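Local coordinates for protein putative hydroxymethylglutaryl-CoA synthase (PDB 3SQZ) that probably catalyses the condensation of acetyl-CoA with acetoacetyl-CoA to 3-hydroxy-3-methylglutaryl-CoA, and binds coenzyme A, at residues E58-D63 / E379-I384; S77-T82 / Q187-I192; I42-S47 / K306-I311; E387-D392 / A397-Y402; D83-L88 / L110-S115. All coordinates share one frame; numbering follows the deposited sequence. Where two conformers were deposited one is given.

Contact 1 of 5, residues E58-D63 / E379-I384; sequences EARGED and ENYEKI. With COA (coenzyme A), chain D.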
# COMPACT_ATOMS: atom_id res chain seq x y z
N GLU A 58 -7.31 7.25 -24.72
CA GLU A 58 -7.18 7.86 -26.04
C GLU A 58 -6.00 7.28 -26.80
O GLU A 58 -6.11 6.95 -27.98
CB GLU A 58 -7.04 9.38 -25.92
CG GLU A 58 -6.74 10.05 -27.24
CD GLU A 58 -6.60 11.55 -27.12
N ALA A 59 -4.86 7.14 -26.13
CA ALA A 59 -3.66 6.64 -26.78
C ALA A 59 -3.81 5.18 -27.19
O ALA A 59 -3.27 4.76 -28.22
CB ALA A 59 -2.45 6.82 -25.89
N ARG A 60 -4.54 4.41 -26.39
CA ARG A 60 -4.64 2.97 -26.60
C ARG A 60 -5.87 2.54 -27.41
O ARG A 60 -6.04 1.36 -27.69
CB ARG A 60 -4.62 2.23 -25.27
CG ARG A 60 -3.35 2.42 -24.47
CD ARG A 60 -2.13 1.69 -25.06
NE ARG A 60 -0.95 2.01 -24.27
CZ ARG A 60 -0.07 2.95 -24.58
NH1 ARG A 60 -0.19 3.64 -25.71
NH2 ARG A 60 0.94 3.21 -23.76
N GLY A 61 -6.72 3.50 -27.76
CA GLY A 61 -7.93 3.19 -28.51
C GLY A 61 -8.97 2.47 -27.68
O GLY A 61 -9.80 1.72 -28.21
N GLU A 62 -8.95 2.70 -26.37
CA GLU A 62 -9.90 2.08 -25.46
C GLU A 62 -11.05 3.02 -25.16
O GLU A 62 -10.88 4.24 -25.17
CB GLU A 62 -9.20 1.70 -24.15
CG GLU A 62 -8.13 0.62 -24.29
CD GLU A 62 -8.71 -0.75 -24.59
OE1 GLU A 62 -9.86 -1.01 -24.19
OE2 GLU A 62 -8.02 -1.57 -25.24
N ASP A 63 -12.23 2.46 -24.92
CA ASP A 63 -13.36 3.22 -24.43
C ASP A 63 -12.98 3.76 -23.06
O ASP A 63 -12.69 2.99 -22.15
CB ASP A 63 -14.58 2.30 -24.32
CG ASP A 63 -15.85 3.04 -23.95
OD1 ASP A 63 -15.78 4.16 -23.41
OD2 ASP A 63 -16.94 2.48 -24.21
N GLU A 379 3.08 9.79 -24.15
CA GLU A 379 4.45 9.72 -24.66
C GLU A 379 5.49 9.90 -23.56
O GLU A 379 6.46 9.14 -23.47
CB GLU A 379 4.66 10.76 -25.76
CG GLU A 379 3.94 10.45 -27.04
N ASN A 380 5.31 10.92 -22.73
CA ASN A 380 6.27 11.16 -21.65
C ASN A 380 6.17 10.15 -20.53
O ASN A 380 7.20 9.79 -19.94
CB ASN A 380 6.15 12.59 -21.12
CG ASN A 380 6.77 13.60 -22.05
OD1 ASN A 380 7.74 13.30 -22.74
ND2 ASN A 380 6.21 14.80 -22.09
N TYR A 381 4.96 9.67 -20.25
CA TYR A 381 4.81 8.59 -19.27
C TYR A 381 5.56 7.34 -19.73
O TYR A 381 6.24 6.69 -18.93
CB TYR A 381 3.32 8.30 -19.01
CG TYR A 381 2.98 6.82 -19.01
CD1 TYR A 381 3.24 6.02 -17.90
CD2 TYR A 381 2.41 6.22 -20.13
CE1 TYR A 381 2.96 4.67 -17.92
CE2 TYR A 381 2.12 4.87 -20.15
CZ TYR A 381 2.39 4.10 -19.04
OH TYR A 381 2.12 2.75 -19.05
N GLU A 382 5.48 7.02 -21.01
CA GLU A 382 6.17 5.84 -21.53
C GLU A 382 7.68 5.96 -21.34
O GLU A 382 8.35 5.00 -20.94
CB GLU A 382 5.85 5.62 -23.00
CG GLU A 382 4.45 5.12 -23.24
CD GLU A 382 4.10 5.04 -24.71
OE1 GLU A 382 4.87 5.56 -25.55
OE2 GLU A 382 3.04 4.48 -25.03
N LYS A 383 8.21 7.14 -21.62
CA LYS A 383 9.64 7.36 -21.51
C LYS A 383 10.09 7.36 -20.05
O LYS A 383 11.12 6.77 -19.72
CB LYS A 383 10.02 8.69 -22.17
CG LYS A 383 9.94 8.65 -23.69
N ILE A 384 9.33 8.02 -19.19
CA ILE A 384 9.73 8.18 -17.80
C ILE A 384 9.52 6.90 -16.98
O ILE A 384 10.41 6.46 -16.25
CB ILE A 384 8.99 9.38 -17.17
CG1 ILE A 384 9.51 10.68 -17.79
CG2 ILE A 384 9.17 9.40 -15.67
CD1 ILE A 384 8.69 11.91 -17.43
N1A COA D . -17.85 0.41 -20.03
C2A COA D . -17.85 -0.06 -18.76
N3A COA D . -17.07 -1.15 -18.42
C4A COA D . -16.29 -1.74 -19.38
C5A COA D . -16.28 -1.26 -20.69
C6A COA D . -17.05 -0.20 -21.01
N6A COA D . -17.05 0.31 -22.35
N7A COA D . -15.42 -2.03 -21.42
C8A COA D . -14.90 -2.96 -20.62
N9A COA D . -15.48 -2.77 -19.34
C1B COA D . -15.09 -3.48 -18.13
C2B COA D . -15.67 -4.84 -17.66
O2B COA D . -16.82 -5.46 -18.02
C3B COA D . -14.94 -5.02 -16.34
O3B COA D . -15.52 -5.08 -15.10
P3B COA D . -16.28 -6.34 -14.59
O7A COA D . -15.22 -7.43 -14.18
O8A COA D . -17.06 -5.83 -13.34
O9A COA D . -17.20 -6.84 -15.67
C4B COA D . -13.63 -4.39 -16.63
O4B COA D . -14.03 -3.12 -17.19
C5B COA D . -12.38 -5.11 -16.97
O5B COA D . -12.62 -5.64 -18.25
P1A COA D . -11.52 -6.52 -18.97
O1A COA D . -11.13 -7.75 -18.05
O2A COA D . -12.04 -6.98 -20.32
O3A COA D . -10.26 -5.57 -19.14
P2A COA D . -8.78 -6.08 -19.41
O4A COA D . -8.78 -7.38 -20.30
O5A COA D . -8.00 -4.98 -20.10
O6A COA D . -8.08 -6.42 -18.01
CBP COA D . -7.60 -6.23 -15.64
CCP COA D . -8.44 -5.78 -16.81
CDP COA D . -7.82 -7.69 -15.41
CEP COA D . -7.99 -5.47 -14.39
CAP COA D . -6.16 -5.95 -15.98
OAP COA D . -5.88 -4.61 -15.94
C9P COA D . -5.19 -6.74 -15.13
O9P COA D . -4.98 -7.94 -15.31
N8P COA D . -4.46 -5.97 -14.11
C7P COA D . -3.63 -6.63 -13.12
C6P COA D . -4.41 -7.39 -12.07
C5P COA D . -3.53 -7.95 -10.95
O5P COA D . -2.44 -7.48 -10.71
N4P COA D . -4.05 -9.00 -10.12
C3P COA D . -3.27 -9.49 -8.98
C2P COA D . -3.80 -9.16 -7.61
S1P COA D . -5.53 -9.44 -7.35
O HOH W 1 1.13 5.71 -27.23

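Contact 2 of 5, residues S77-T82 / Q187-I192; sequences SIAPIT and QGAGSI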
# COMPACT_ATOMS: atom_id res chain seq x y z
N SER A 77 -0.59 7.21 -10.29
CA SER A 77 0.70 7.83 -10.04
C SER A 77 1.79 7.17 -10.87
O SER A 77 1.85 5.94 -10.98
CB SER A 77 1.09 7.71 -8.57
OG SER A 77 0.22 8.50 -7.77
N ILE A 78 2.67 8.00 -11.42
CA ILE A 78 3.80 7.54 -12.23
C ILE A 78 5.08 8.00 -11.55
O ILE A 78 5.21 9.16 -11.18
CB ILE A 78 3.71 8.11 -13.67
CG1 ILE A 78 2.49 7.54 -14.39
CG2 ILE A 78 5.00 7.83 -14.44
CD1 ILE A 78 2.44 6.03 -14.49
N ALA A 79 6.02 7.07 -11.39
CA ALA A 79 7.29 7.35 -10.74
C ALA A 79 8.42 7.39 -11.76
O ALA A 79 8.53 6.50 -12.60
CB ALA A 79 7.60 6.30 -9.69
N PRO A 80 9.28 8.42 -11.69
CA PRO A 80 10.49 8.45 -12.50
C PRO A 80 11.53 7.52 -11.89
O PRO A 80 11.37 7.05 -10.77
CB PRO A 80 10.96 9.90 -12.36
CG PRO A 80 10.56 10.24 -10.95
CD PRO A 80 9.24 9.53 -10.72
N ILE A 81 12.62 7.29 -12.62
CA ILE A 81 13.65 6.36 -12.20
C ILE A 81 14.29 6.76 -10.87
O ILE A 81 14.82 5.92 -10.14
CB ILE A 81 14.72 6.20 -13.31
CG1 ILE A 81 15.62 5.01 -13.03
CG2 ILE A 81 15.52 7.50 -13.50
CD1 ILE A 81 16.44 4.57 -14.23
N THR A 82 14.22 8.04 -10.53
CA THR A 82 14.88 8.55 -9.33
C THR A 82 13.99 8.49 -8.08
O THR A 82 14.42 8.89 -6.99
CB THR A 82 15.38 9.97 -9.54
OG1 THR A 82 14.26 10.77 -9.94
CG2 THR A 82 16.44 10.02 -10.64
N GLN A 187 -1.51 0.24 -13.06
CA GLN A 187 -0.21 0.67 -12.57
C GLN A 187 -0.38 1.68 -11.43
O GLN A 187 -1.51 2.04 -11.08
CB GLN A 187 0.62 1.21 -13.74
CG GLN A 187 1.03 0.07 -14.67
CD GLN A 187 1.78 0.47 -15.92
OE1 GLN A 187 2.66 -0.27 -16.37
NE2 GLN A 187 1.44 1.61 -16.51
N GLY A 188 0.73 2.10 -10.82
CA GLY A 188 0.67 3.06 -9.73
C GLY A 188 1.96 3.08 -8.94
O GLY A 188 2.90 2.34 -9.25
N ALA A 189 2.02 3.93 -7.93
CA ALA A 189 3.23 4.06 -7.12
C ALA A 189 2.89 4.71 -5.80
O ALA A 189 2.11 5.67 -5.76
CB ALA A 189 4.27 4.88 -7.85
N GLY A 190 3.47 4.22 -4.70
CA GLY A 190 3.28 4.88 -3.43
C GLY A 190 3.78 4.05 -2.28
O GLY A 190 4.11 2.87 -2.43
N SER A 191 3.83 4.68 -1.11
CA SER A 191 4.24 4.01 0.11
C SER A 191 3.41 4.47 1.28
O SER A 191 3.19 5.68 1.47
CB SER A 191 5.71 4.29 0.43
OG SER A 191 6.09 3.71 1.67
N ILE A 192 2.99 3.51 2.09
CA ILE A 192 2.37 3.74 3.39
C ILE A 192 3.41 3.47 4.48
O ILE A 192 4.13 2.46 4.41
CB ILE A 192 1.17 2.79 3.59
CG1 ILE A 192 -0.01 3.25 2.72
CG2 ILE A 192 0.79 2.69 5.07
CD1 ILE A 192 -0.79 4.42 3.27

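Contact 3 of 5, residues I42-S47 / K306-I311; sequences IGFTSS and KQIGNI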
# COMPACT_ATOMS: atom_id res chain seq x y z
N ILE A 42 -0.11 7.04 10.58
CA ILE A 42 -0.03 6.56 9.21
C ILE A 42 0.46 7.70 8.31
O ILE A 42 -0.12 8.79 8.32
CB ILE A 42 -1.40 6.07 8.67
CG1 ILE A 42 -2.01 5.01 9.58
CG2 ILE A 42 -1.26 5.56 7.26
CD1 ILE A 42 -3.45 4.66 9.26
N GLY A 43 1.53 7.44 7.57
CA GLY A 43 2.03 8.38 6.59
C GLY A 43 1.84 7.82 5.19
O GLY A 43 1.80 6.60 5.01
N PHE A 44 1.72 8.71 4.21
CA PHE A 44 1.62 8.28 2.83
C PHE A 44 2.37 9.23 1.92
O PHE A 44 2.25 10.44 2.06
CB PHE A 44 0.16 8.22 2.36
CG PHE A 44 0.02 7.82 0.92
CD1 PHE A 44 0.36 6.53 0.52
CD2 PHE A 44 -0.40 8.72 -0.04
CE1 PHE A 44 0.27 6.15 -0.80
CE2 PHE A 44 -0.50 8.35 -1.37
CZ PHE A 44 -0.17 7.06 -1.75
N THR A 45 3.13 8.67 0.99
CA THR A 45 3.82 9.43 -0.05
C THR A 45 3.54 8.75 -1.40
O THR A 45 3.62 7.53 -1.48
CB THR A 45 5.37 9.49 0.20
OG1 THR A 45 5.64 10.21 1.40
CG2 THR A 45 6.12 10.15 -0.96
N SER A 46 3.27 9.53 -2.43
CA SER A 46 3.26 9.00 -3.78
C SER A 46 4.28 9.76 -4.61
O SER A 46 5.01 10.60 -4.09
CB SER A 46 1.85 9.05 -4.37
OG SER A 46 1.78 8.31 -5.58
N SER A 47 4.35 9.43 -5.90
CA SER A 47 5.25 10.12 -6.80
C SER A 47 4.66 11.48 -7.21
O SER A 47 3.53 11.83 -6.83
CB SER A 47 5.53 9.26 -8.02
OG SER A 47 4.32 8.85 -8.60
N LYS A 306 -8.64 5.56 -6.47
CA LYS A 306 -9.15 6.03 -7.76
C LYS A 306 -8.21 7.04 -8.42
O LYS A 306 -8.27 7.23 -9.64
CB LYS A 306 -10.52 6.68 -7.60
CG LYS A 306 -11.63 5.70 -7.33
CD LYS A 306 -12.98 6.38 -7.37
CE LYS A 306 -14.12 5.38 -7.19
NZ LYS A 306 -15.45 6.03 -7.17
N GLN A 307 -7.40 7.73 -7.62
CA GLN A 307 -6.50 8.77 -8.12
C GLN A 307 -5.05 8.32 -8.23
O GLN A 307 -4.24 9.01 -8.84
CB GLN A 307 -6.54 9.99 -7.20
CG GLN A 307 -7.92 10.57 -6.95
CD GLN A 307 -8.65 10.86 -8.23
OE1 GLN A 307 -8.12 11.51 -9.14
NE2 GLN A 307 -9.87 10.36 -8.33
N ILE A 308 -4.71 7.20 -7.58
CA ILE A 308 -3.34 6.74 -7.42
C ILE A 308 -3.02 5.45 -8.17
O ILE A 308 -1.91 5.27 -8.66
CB ILE A 308 -3.02 6.56 -5.92
CG1 ILE A 308 -3.00 7.93 -5.25
CG2 ILE A 308 -1.72 5.78 -5.69
CD1 ILE A 308 -3.15 7.90 -3.77
N GLY A 309 -4.00 4.56 -8.27
CA GLY A 309 -3.76 3.27 -8.89
C GLY A 309 -3.29 2.24 -7.89
O GLY A 309 -3.48 2.38 -6.68
N ASN A 310 -2.68 1.18 -8.41
CA ASN A 310 -2.22 0.05 -7.61
C ASN A 310 -0.88 0.36 -6.97
O ASN A 310 0.06 0.76 -7.65
CB ASN A 310 -2.09 -1.13 -8.58
CG ASN A 310 -1.85 -2.46 -7.89
OD1 ASN A 310 -1.75 -2.55 -6.67
ND2 ASN A 310 -1.78 -3.51 -8.70
N ILE A 311 -0.78 0.15 -5.65
CA ILE A 311 0.50 0.29 -4.96
C ILE A 311 0.89 -1.00 -4.25
O ILE A 311 1.66 -0.99 -3.29
CB ILE A 311 0.56 1.54 -4.04
CG1 ILE A 311 -0.35 1.42 -2.81
CG2 ILE A 311 0.25 2.80 -4.86
CD1 ILE A 311 -0.09 2.48 -1.76

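Contact 4 of 5, residues E387-D392 / A397-Y402; sequences EEAQLD and ASFKEY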
# COMPACT_ATOMS: atom_id res chain seq x y z
N GLU A 387 11.95 3.97 -18.03
CA GLU A 387 13.38 4.23 -18.07
C GLU A 387 14.12 3.21 -17.20
O GLU A 387 13.65 2.86 -16.11
CB GLU A 387 13.68 5.65 -17.59
CG GLU A 387 15.15 6.00 -17.70
CD GLU A 387 15.48 7.41 -17.26
OE1 GLU A 387 14.55 8.23 -17.10
OE2 GLU A 387 16.68 7.69 -17.07
N GLU A 388 15.26 2.73 -17.68
CA GLU A 388 16.13 1.86 -16.88
C GLU A 388 17.51 2.48 -16.80
O GLU A 388 17.90 3.26 -17.67
CB GLU A 388 16.17 0.44 -17.47
CG GLU A 388 14.81 -0.25 -17.44
CD GLU A 388 14.85 -1.72 -17.85
OE1 GLU A 388 14.11 -2.09 -18.79
OE2 GLU A 388 15.60 -2.50 -17.22
N ALA A 389 18.25 2.15 -15.75
CA ALA A 389 19.58 2.71 -15.56
C ALA A 389 20.53 2.25 -16.66
O ALA A 389 20.52 1.08 -17.05
CB ALA A 389 20.13 2.32 -14.19
N GLN A 390 21.33 3.18 -17.16
CA GLN A 390 22.33 2.85 -18.16
C GLN A 390 23.71 2.82 -17.51
O GLN A 390 24.33 3.86 -17.28
CB GLN A 390 22.29 3.87 -19.30
CG GLN A 390 20.91 4.04 -19.92
CD GLN A 390 20.33 2.73 -20.44
OE1 GLN A 390 19.21 2.35 -20.09
NE2 GLN A 390 21.09 2.05 -21.29
N LEU A 391 24.19 1.62 -17.21
CA LEU A 391 25.43 1.46 -16.47
C LEU A 391 26.62 1.41 -17.41
O LEU A 391 26.56 0.76 -18.45
CB LEU A 391 25.40 0.18 -15.64
CG LEU A 391 24.37 0.17 -14.51
CD1 LEU A 391 24.12 -1.25 -14.04
CD2 LEU A 391 24.84 1.05 -13.36
N ASP A 392 27.70 2.09 -17.04
CA ASP A 392 28.95 1.92 -17.77
C ASP A 392 29.66 0.67 -17.27
O ASP A 392 29.13 -0.05 -16.42
CB ASP A 392 29.83 3.18 -17.69
CG ASP A 392 30.41 3.42 -16.31
OD1 ASP A 392 30.94 4.53 -16.09
OD2 ASP A 392 30.36 2.51 -15.46
N ALA A 397 26.01 4.98 -13.22
CA ALA A 397 24.89 5.50 -13.99
C ALA A 397 24.49 6.87 -13.46
O ALA A 397 24.50 7.11 -12.24
CB ALA A 397 23.69 4.56 -13.92
N SER A 398 24.15 7.76 -14.38
CA SER A 398 23.64 9.08 -14.03
C SER A 398 22.19 9.21 -14.48
O SER A 398 21.74 8.50 -15.38
CB SER A 398 24.48 10.16 -14.69
OG SER A 398 24.45 10.04 -16.10
N PHE A 399 21.47 10.14 -13.85
CA PHE A 399 20.06 10.35 -14.14
C PHE A 399 19.76 11.82 -14.31
O PHE A 399 20.37 12.67 -13.67
CB PHE A 399 19.19 9.80 -13.01
CG PHE A 399 19.50 8.39 -12.64
CD1 PHE A 399 19.26 7.37 -13.54
CD2 PHE A 399 20.04 8.07 -11.40
CE1 PHE A 399 19.56 6.06 -13.22
CE2 PHE A 399 20.35 6.76 -11.08
CZ PHE A 399 20.11 5.75 -11.99
N LYS A 400 18.79 12.12 -15.17
CA LYS A 400 18.23 13.45 -15.23
C LYS A 400 17.57 13.76 -13.89
O LYS A 400 17.19 12.85 -13.15
CB LYS A 400 17.20 13.54 -16.36
N GLU A 401 17.43 15.04 -13.58
CA GLU A 401 16.69 15.43 -12.39
C GLU A 401 15.20 15.44 -12.69
O GLU A 401 14.74 16.11 -13.61
CB GLU A 401 17.13 16.79 -11.85
CG GLU A 401 16.49 17.14 -10.52
CD GLU A 401 16.77 18.56 -10.06
OE1 GLU A 401 17.64 19.23 -10.65
OE2 GLU A 401 16.10 19.02 -9.11
N TYR A 402 14.45 14.67 -11.91
CA TYR A 402 13.01 14.60 -12.03
C TYR A 402 12.40 15.17 -10.76
O TYR A 402 13.10 15.37 -9.76
CB TYR A 402 12.56 13.15 -12.22
CG TYR A 402 12.99 12.54 -13.53
CD1 TYR A 402 12.30 12.83 -14.71
CD2 TYR A 402 14.08 11.68 -13.60
CE1 TYR A 402 12.69 12.28 -15.91
CE2 TYR A 402 14.47 11.12 -14.80
CZ TYR A 402 13.77 11.42 -15.95
OH TYR A 402 14.15 10.87 -17.15
O HOH W 2 17.80 10.09 -16.90
O HOH W 3 21.05 5.90 -16.46
O HOH W 4 24.18 6.67 -17.11

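Contact 5 of 5, residues D83-L88 / L110-S115; sequences DDVVTL and LATESS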
# COMPACT_ATOMS: atom_id res chain seq x y z
N ASP A 83 12.76 8.00 -8.22
CA ASP A 83 11.84 7.86 -7.09
C ASP A 83 11.43 6.39 -7.05
O ASP A 83 10.60 5.95 -7.85
CB ASP A 83 10.62 8.76 -7.30
CG ASP A 83 10.02 9.32 -5.99
OD1 ASP A 83 10.41 8.90 -4.88
OD2 ASP A 83 9.13 10.20 -6.10
N ASP A 84 12.03 5.63 -6.14
CA ASP A 84 11.87 4.17 -6.12
C ASP A 84 11.29 3.70 -4.79
O ASP A 84 10.80 4.50 -3.99
CB ASP A 84 13.21 3.47 -6.42
CG ASP A 84 14.23 3.64 -5.33
OD1 ASP A 84 13.95 4.27 -4.29
OD2 ASP A 84 15.35 3.10 -5.51
N VAL A 85 11.35 2.39 -4.55
CA VAL A 85 10.80 1.84 -3.32
C VAL A 85 11.39 2.50 -2.07
O VAL A 85 10.68 2.77 -1.10
CB VAL A 85 11.01 0.29 -3.27
CG1 VAL A 85 12.50 -0.09 -3.33
CG2 VAL A 85 10.34 -0.31 -2.04
N VAL A 86 12.69 2.76 -2.11
CA VAL A 86 13.39 3.33 -0.96
C VAL A 86 12.99 4.77 -0.71
O VAL A 86 12.70 5.16 0.43
CB VAL A 86 14.91 3.23 -1.16
CG1 VAL A 86 15.66 4.08 -0.15
CG2 VAL A 86 15.36 1.79 -1.08
N THR A 87 12.99 5.58 -1.76
CA THR A 87 12.69 6.99 -1.58
C THR A 87 11.23 7.22 -1.20
O THR A 87 10.94 8.07 -0.36
CB THR A 87 13.08 7.82 -2.81
OG1 THR A 87 12.38 7.33 -3.94
CG2 THR A 87 14.57 7.71 -3.06
N LEU A 88 10.32 6.46 -1.81
CA LEU A 88 8.91 6.57 -1.43
C LEU A 88 8.72 6.13 0.02
O LEU A 88 8.00 6.78 0.78
CB LEU A 88 8.03 5.76 -2.37
CG LEU A 88 7.95 6.28 -3.81
CD1 LEU A 88 7.24 5.27 -4.69
CD2 LEU A 88 7.26 7.65 -3.88
N LEU A 110 10.45 -3.29 5.76
CA LEU A 110 9.98 -2.88 4.44
C LEU A 110 9.27 -4.04 3.77
O LEU A 110 9.90 -5.06 3.47
CB LEU A 110 11.16 -2.43 3.58
CG LEU A 110 10.81 -2.14 2.11
CD1 LEU A 110 9.78 -1.02 1.96
CD2 LEU A 110 12.08 -1.84 1.32
N ALA A 111 7.96 -3.89 3.57
CA ALA A 111 7.18 -4.82 2.76
C ALA A 111 7.16 -4.29 1.33
O ALA A 111 6.81 -3.13 1.11
CB ALA A 111 5.76 -4.91 3.32
N THR A 112 7.56 -5.13 0.38
CA THR A 112 7.62 -4.69 -1.00
C THR A 112 7.69 -5.89 -1.93
O THR A 112 8.13 -6.97 -1.53
CB THR A 112 8.84 -3.76 -1.26
OG1 THR A 112 8.75 -3.19 -2.57
CG2 THR A 112 10.17 -4.52 -1.14
N GLU A 113 7.28 -5.68 -3.18
CA GLU A 113 7.60 -6.59 -4.27
C GLU A 113 8.32 -5.84 -5.38
O GLU A 113 8.41 -6.32 -6.51
CB GLU A 113 6.36 -7.33 -4.79
CG GLU A 113 5.23 -6.43 -5.24
CD GLU A 113 4.10 -7.19 -5.91
OE1 GLU A 113 4.32 -7.68 -7.04
OE2 GLU A 113 3.00 -7.29 -5.31
N SER A 114 8.88 -4.68 -5.04
CA SER A 114 9.58 -3.81 -5.99
C SER A 114 11.02 -3.58 -5.53
O SER A 114 11.56 -2.48 -5.67
CB SER A 114 8.86 -2.46 -6.09
OG SER A 114 7.50 -2.62 -6.47
N SER A 115 11.65 -4.62 -4.99
CA SER A 115 12.98 -4.48 -4.42
C SER A 115 14.03 -4.04 -5.42
O SER A 115 13.91 -4.30 -6.63
CB SER A 115 13.41 -5.78 -3.75
OG SER A 115 13.52 -6.84 -4.68
O HOH W 5 11.56 0.32 -6.61

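Contact 1 of 5, residues E58-D63 / E379-I384
Arg-60 reaches from the last turn of helix 53-60 to Glu-382 on helix 378-385. From CB the chain sets CG anti to the carbonyl carbon, bends at chi2 (-72°) and then runs on through CD to NE. NE is taken by a salt bridge to Glu-184. NH1 donates to a water at 2.9 Å, and that water donates a hydrogen bond to Glu-382 OE2. NH2 makes the direct link, a salt bridge of 2.8 Å to Glu-382 OE2 on its anti lone pair, with the oxygen tilted 19° from the guanidinium plane. NH2 also sits at the ring edge of Tyr-381, whose hydroxyl is itself bonded to Glu-184. Past the Schellman turn at Gly-61, Asp-63 OD2 accepts a weak bond from coenzyme A N6A at 2.9 Å, and its OD1 caps the next helix. With Glu-184 at NE and Glu-382 at NH2, the guanidinium is held in orientation and its charge is probably balanced by two carboxylates.

Contact 2 of 5, residues S77-T82 / Q187-I192
Ser-77, Ala-79 and Ala-189 all turn their CB atoms into the gap between the two segments, so three small side chains meet there. The methyl of Ala-189 is shared: it lies 4.1 Å from Ala-79 CB, and on another flank it comes equally near the carbonyl oxygen of Ser-77. Ser-77 CB in turn presses on the carbonyl of Ala-189, at 3.6 Å from Ala-189 O. Its hydroxyl does not join in this. With OG anti to the carbonyl carbon (chi1 -67°), it bonds instead to Ser-46 OG and to Arg-373. Ser-46 OG also bonds to Ala-189 O and so links the two segments from a third. In this thiolase fold the contact brings the edge strand of a small three-stranded sheet, 75-78, against the start of strand 188-198 in the large central sheet. The backbones approach without pairing. The nearest CA atoms, of Ser-77 and Gly-188, are 4.8 Å apart, and Gly-188 CA directs a C-H at Ser-77 O over 3.4 Å, with 140° at the hydrogen. That C-H contact matters because Ser-77 O, like Ala-189 N, is buried without a conventional partner. Gly-188 has an extended backbone with positive phi, a conformation open to glycine. Just before it, Gln-187 OE1 accepts from the backbone N atoms of Tyr-177 and Gly-178.

Contact 3 of 5, residues I42-S47 / K306-I311
Phe-44 pushes the far end of its ring between two isoleucine tips, and the tight part of the contact is there. Ile-308 comes from the opposite direction, its CD1 3.6 Å from Phe-44 CE2 and nearly as close to CZ. Ile-311 meets the ring at its edge, near the ring plane, with CD1 3.8 Å from Phe-44 CE1. The ring gets this far because CG stands anti to the backbone N (chi1 178°), sending it off the strand toward the helix end. Leu-318 and Leu-321 of helix 315-326 touch the same ring, adding to its apolar surroundings. In this thiolase fold strand 37-45, in the middle of the central sheet, here meets the end of the short helix 305-308 and the turn that follows, where Gly-309 leaves helical geometry with positive phi. Asn-310, in that turn, is predicted to bind (3S)-3-hydroxy-3-methylglutaryl-CoA, the product, and its OD1 accepts from Tyr-312 N. Toward Ser-46 the packing is looser. Ser-46 OG, whose hydrogen-bond partners include Ala-189 O, is 4.3 Å from Ile-308 CG2. The backbone N of Ser-46 lies over one face of the Phe-44 ring, 4.1 Å above its plane and offset toward the rim. The same N is hydrogen-bonded to a glycerol, probably from the crystallisation liquor.

Contact 4 of 5, residues E387-D392 / A397-Y402
Tyr-402 OH gives a weak hydrogen bond of 2.7 Å to Glu-387 OE1, the carboxylate and ring planes standing 65° apart. Glu-387 reaches it fully extended, with CG anti to the backbone N (chi1 -176°). Further along, Ala-389 CB meets the edge of the Phe-399 ring in its plane, 3.9 Å from CE1. Ala-397 CB packs 3.7 Å from Leu-391 CD2 and lies close to Gln-390 O. Between the two roughly antiparallel segments runs a row of three waters. One joins Glu-387 OE2 to Lys-400 N, a second joins Gln-390 N to Ser-398 O, and a third joins Gln-390 O to Ser-398 N. Outside this shell, Asp-392 OD2 accepts from Lys-394 N and Asn-396 N in the connecting turn, while Ile-412 of strand 407-413 backs Ala-389, Leu-391 and Phe-399. At this surface, then, the two waters between Gln-390 and Ser-398 bridge the backbones where a beta ladder would have direct bonds, and the water at Lys-400 N leaves both oxygens of Glu-387 engaged.

Contact 5 of 5, residues D83-L88 / L110-S115
Val-85, the first residue of helix 85-94, carries this contact with both of its methyls. The apolar part lies at CG2, which is 4.1 Å from Leu-110 CD2 and equally far from the other methyl of that leucine. CG2 stands anti to the backbone N (chi1, measured to CG1, is 60°), which sends it toward Leu-110 and Thr-112. Apolar-to-polar packing comes next. CG2 also touches Thr-112 OG1 at 3.3 Å, the valine and threonine side chains crossing at about a right angle, and CG1 lies 3.5 Å from Ser-114 O. A water makes the polar link across the gap: it accepts from Val-85 N at 2.9 Å and donates to Ser-114 O at 3.0 Å. The contact fits a helix start against the end of strand 105-111 in the thiolase fold, and the turn beyond that strand holds Glu-113, predicted to be the proton donor/acceptor of the active site. Hydrogen bonds within each segment set the two surfaces. On the helix side Asp-84 and Thr-87 form a capping box: Thr-87 N donates to Asp-84 OD1 at 3.0 Å, almost straight at 166°, and Asp-84 N donates back to Thr-87 OG1. Asp-84 OD2 is salt-bridged to Arg-417. On the strand side Ser-114 N donates to Thr-112 OG1 over 2.9 Å, an ST turn. That hydroxyl is also bonded to Ser-172 O and to Asp-173.

Contacts 2, 3 and 5 lie close together at the central sheet, with centres 8 Å apart for contacts 2 and 3 and 9 Å for contacts 2 and 5. Leu-88 of contact 5 packs on both Ser-191 and Ser-46. Contact 1 sits about 17 Å from contact 2, centre to centre, and meets it through Tyr-381 OH, which is 2.9 Å from Gln-187 NE2. Contact 4 touches contact 2 by Ile-81 and Pro-80, and contact 1 by Ile-384. Contact 1 reaches the bound coenzyme A through Asp-63. In contact 3 the Ile-311 side chain is about 7 Å from that of His-267, predicted to act in catalysis.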